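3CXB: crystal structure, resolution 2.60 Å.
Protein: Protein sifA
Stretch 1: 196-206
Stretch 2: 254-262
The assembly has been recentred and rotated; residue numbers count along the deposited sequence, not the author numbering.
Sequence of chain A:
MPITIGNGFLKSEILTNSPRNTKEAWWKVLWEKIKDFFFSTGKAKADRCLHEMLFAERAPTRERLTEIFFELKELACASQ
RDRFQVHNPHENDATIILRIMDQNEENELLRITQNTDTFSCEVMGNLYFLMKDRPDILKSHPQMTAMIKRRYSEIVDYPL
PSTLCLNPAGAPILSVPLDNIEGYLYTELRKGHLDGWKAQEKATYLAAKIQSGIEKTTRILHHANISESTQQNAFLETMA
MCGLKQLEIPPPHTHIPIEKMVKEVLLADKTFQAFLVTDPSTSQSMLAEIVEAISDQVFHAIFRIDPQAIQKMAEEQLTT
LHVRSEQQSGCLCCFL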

# COMPACT_ATOMS: atom_id res chain seq x y z
N GLY A 196 -6.68 -19.17 -2.08
CA GLY A 196 -7.81 -19.28 -1.17
C GLY A 196 -7.67 -18.39 0.04
O GLY A 196 -8.61 -17.70 0.43
N TRP A 197 -6.48 -18.39 0.65
CA TRP A 197 -6.22 -17.57 1.83
C TRP A 197 -6.52 -16.08 1.57
O TRP A 197 -6.89 -15.34 2.49
CB TRP A 197 -4.76 -17.76 2.28
CG TRP A 197 -3.95 -16.53 2.17
CD1 TRP A 197 -3.64 -15.85 1.02
CD2 TRP A 197 -3.39 -15.77 3.24
NE1 TRP A 197 -2.93 -14.71 1.32
CE2 TRP A 197 -2.77 -14.63 2.67
CE3 TRP A 197 -3.37 -15.94 4.63
CZ2 TRP A 197 -2.12 -13.67 3.44
CZ3 TRP A 197 -2.72 -14.97 5.40
CH2 TRP A 197 -2.11 -13.85 4.80
N LYS A 198 -6.36 -15.65 0.32
CA LYS A 198 -6.60 -14.27 -0.06
C LYS A 198 -8.05 -13.87 0.17
O LYS A 198 -8.34 -12.73 0.51
CB LYS A 198 -6.26 -14.05 -1.53
CG LYS A 198 -4.79 -14.16 -1.85
CD LYS A 198 -4.55 -13.77 -3.29
CE LYS A 198 -3.11 -13.98 -3.70
NZ LYS A 198 -2.93 -13.66 -5.15
N ALA A 199 -8.96 -14.82 -0.04
CA ALA A 199 -10.37 -14.55 0.15
C ALA A 199 -10.67 -14.41 1.63
O ALA A 199 -11.56 -13.66 2.04
CB ALA A 199 -11.19 -15.67 -0.47
N GLN A 200 -9.91 -15.14 2.44
CA GLN A 200 -10.10 -15.12 3.88
C GLN A 200 -9.56 -13.83 4.46
O GLN A 200 -10.31 -13.02 5.01
CB GLN A 200 -9.37 -16.32 4.52
CG GLN A 200 -9.56 -16.43 6.03
CD GLN A 200 -11.02 -16.60 6.43
OE1 GLN A 200 -11.70 -17.54 6.00
NE2 GLN A 200 -11.51 -15.69 7.27
N GLU A 201 -8.25 -13.64 4.32
CA GLU A 201 -7.55 -12.47 4.82
C GLU A 201 -8.25 -11.19 4.39
O GLU A 201 -8.45 -10.27 5.18
CB GLU A 201 -6.10 -12.49 4.31
CG GLU A 201 -5.17 -11.45 4.91
CD GLU A 201 -5.03 -11.57 6.41
OE1 GLU A 201 -4.84 -12.71 6.89
OE2 GLU A 201 -5.09 -10.54 7.11
N LYS A 202 -8.66 -11.14 3.13
CA LYS A 202 -9.33 -9.97 2.62
C LYS A 202 -10.57 -9.62 3.43
O LYS A 202 -10.78 -8.46 3.76
CB LYS A 202 -9.70 -10.18 1.15
CG LYS A 202 -10.35 -8.98 0.48
CD LYS A 202 -10.53 -9.23 -1.00
CE LYS A 202 -11.22 -8.08 -1.71
NZ LYS A 202 -11.40 -8.39 -3.17
N ALA A 203 -11.40 -10.60 3.76
CA ALA A 203 -12.60 -10.30 4.53
C ALA A 203 -12.26 -10.02 5.99
O ALA A 203 -12.65 -9.00 6.54
CB ALA A 203 -13.60 -11.45 4.44
N THR A 204 -11.51 -10.93 6.60
CA THR A 204 -11.12 -10.80 8.00
C THR A 204 -10.49 -9.45 8.32
O THR A 204 -10.98 -8.71 9.18
CB THR A 204 -10.11 -11.89 8.40
OG1 THR A 204 -10.73 -13.17 8.30
CG2 THR A 204 -9.62 -11.68 9.84
N TYR A 205 -9.40 -9.16 7.63
CA TYR A 205 -8.64 -7.93 7.81
C TYR A 205 -9.51 -6.69 7.63
O TYR A 205 -9.62 -5.86 8.52
CB TYR A 205 -7.47 -7.92 6.82
CG TYR A 205 -6.35 -6.96 7.18
CD1 TYR A 205 -6.45 -5.59 6.91
CD2 TYR A 205 -5.17 -7.43 7.77
CE1 TYR A 205 -5.41 -4.72 7.23
CE2 TYR A 205 -4.13 -6.57 8.09
CZ TYR A 205 -4.26 -5.22 7.82
OH TYR A 205 -3.21 -4.37 8.09
N LEU A 206 -10.16 -6.59 6.48
CA LEU A 206 -10.98 -5.43 6.20
C LEU A 206 -12.15 -5.23 7.16
O LEU A 206 -12.41 -4.10 7.58
CB LEU A 206 -11.46 -5.49 4.75
CG LEU A 206 -10.36 -5.20 3.73
CD1 LEU A 206 -10.81 -5.47 2.31
CD2 LEU A 206 -9.94 -3.74 3.86
N THR A 254 -6.25 -22.97 10.97
CA THR A 254 -5.06 -23.29 10.20
C THR A 254 -4.91 -22.24 9.10
O THR A 254 -4.96 -22.55 7.91
CB THR A 254 -5.15 -24.69 9.56
OG1 THR A 254 -5.42 -25.66 10.58
CG2 THR A 254 -3.85 -25.05 8.87
N HIS A 255 -4.75 -20.99 9.53
CA HIS A 255 -4.59 -19.83 8.64
C HIS A 255 -3.90 -18.72 9.43
O HIS A 255 -4.52 -18.10 10.29
CB HIS A 255 -5.95 -19.34 8.14
CG HIS A 255 -5.90 -18.04 7.40
ND1 HIS A 255 -5.64 -16.84 8.02
CD2 HIS A 255 -6.08 -17.76 6.09
CE1 HIS A 255 -5.67 -15.87 7.12
NE2 HIS A 255 -5.94 -16.40 5.94
N ILE A 256 -2.62 -18.49 9.13
CA ILE A 256 -1.85 -17.46 9.82
C ILE A 256 -2.02 -16.10 9.14
O ILE A 256 -1.46 -15.85 8.08
CB ILE A 256 -0.34 -17.83 9.83
CG1 ILE A 256 -0.14 -19.23 10.44
CG2 ILE A 256 0.46 -16.77 10.61
CD1 ILE A 256 1.31 -19.72 10.45
N PRO A 257 -2.79 -15.19 9.77
CA PRO A 257 -3.02 -13.86 9.20
C PRO A 257 -1.75 -13.01 9.08
O PRO A 257 -0.71 -13.34 9.65
CB PRO A 257 -4.05 -13.26 10.16
CG PRO A 257 -3.72 -13.90 11.44
CD PRO A 257 -3.50 -15.33 11.05
N ILE A 258 -1.86 -11.92 8.32
CA ILE A 258 -0.74 -11.01 8.12
C ILE A 258 -0.20 -10.43 9.43
O ILE A 258 1.01 -10.30 9.59
CB ILE A 258 -1.12 -9.85 7.17
CG1 ILE A 258 -1.50 -10.41 5.80
CG2 ILE A 258 0.04 -8.88 7.03
CD1 ILE A 258 -1.77 -9.37 4.76
N GLU A 259 -1.07 -10.09 10.37
CA GLU A 259 -0.59 -9.55 11.64
C GLU A 259 0.29 -10.55 12.36
O GLU A 259 1.44 -10.25 12.70
CB GLU A 259 -1.75 -9.16 12.54
CG GLU A 259 -2.60 -8.03 11.99
CD GLU A 259 -3.64 -7.56 12.98
OE1 GLU A 259 -4.43 -6.66 12.61
OE2 GLU A 259 -3.66 -8.09 14.11
N LYS A 260 -0.25 -11.74 12.59
CA LYS A 260 0.50 -12.79 13.27
C LYS A 260 1.73 -13.08 12.42
O LYS A 260 2.82 -13.36 12.92
CB LYS A 260 -0.39 -14.04 13.42
CG LYS A 260 0.07 -15.05 14.46
CD LYS A 260 1.26 -15.86 13.98
CE LYS A 260 1.61 -16.95 14.98
NZ LYS A 260 2.74 -17.78 14.48
N MET A 261 1.53 -12.99 11.11
CA MET A 261 2.59 -13.22 10.15
C MET A 261 3.77 -12.29 10.41
O MET A 261 4.92 -12.73 10.45
CB MET A 261 2.04 -12.98 8.75
CG MET A 261 2.28 -14.11 7.80
SD MET A 261 1.21 -13.99 6.36
CE MET A 261 2.40 -13.33 5.14
N VAL A 262 3.48 -11.00 10.58
CA VAL A 262 4.51 -10.00 10.82
C VAL A 262 5.03 -9.99 12.25
O VAL A 262 6.22 -9.77 12.49
CB VAL A 262 4.02 -8.58 10.45
CG1 VAL A 262 2.73 -8.27 11.19
CG2 VAL A 262 5.08 -7.55 10.81

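The segment 254-262 enters as an extended loop and turns into a helix at I258, meeting helix 197-206 along W197, Q200, E201 and Y205; the two helix axes run nearly perpendicular, at 95°. T254 lies out of reach, so the contact begins at H255, whose side chain points toward the helix and settles among three residues. Its ring lies near parallel to the six-membered ring of W197, with planes at 24°, but the two are slid apart and barely overlap; the closest approach, W197 CE3 to H255 NE2, is a tight 2.9 Å. Q200 CG sits over one face of the imidazole, 3.9 Å from the H255 ring centroid, a CH-pi contact that uses the aliphatic part of the glutamine while its amide end leads away and Q200 NE2 donates to T204 OG1 at 2.8 Å. At the imidazole edge, E201 OE1 lies 3.3 Å from H255 CE1.

I256 contributes chiefly its backbone: I256 O approaches the edge of the indole, 3.1 Å from W197 CZ3, while the end of its side chain leads away. P257 occupies the N-cap position, and P257 CA packs 3.2 Å from E201 OE1. E201 OE1 also accepts a weak hydrogen bond from I258 N (3.4 Å), engaging an amide in the first turn of the helix, where no preceding turn supplies a carbonyl.

The buried I258 side chain supplies an apolar surface to the indole edge, I258 CG1 lying 3.6 Å from W197 CH2. E259 adds a peripheral contact through its methylene chain, E259 CG lying 4.4 Å from Y205 CE2. One turn beyond P257, M261 points toward the helix and places its flexible thioether against the tryptophan, M261 SD 3.7 Å from W197 CH2. The broad indole of W197 thus touches residues from loop and helix alike, within a contact burying 410 Å².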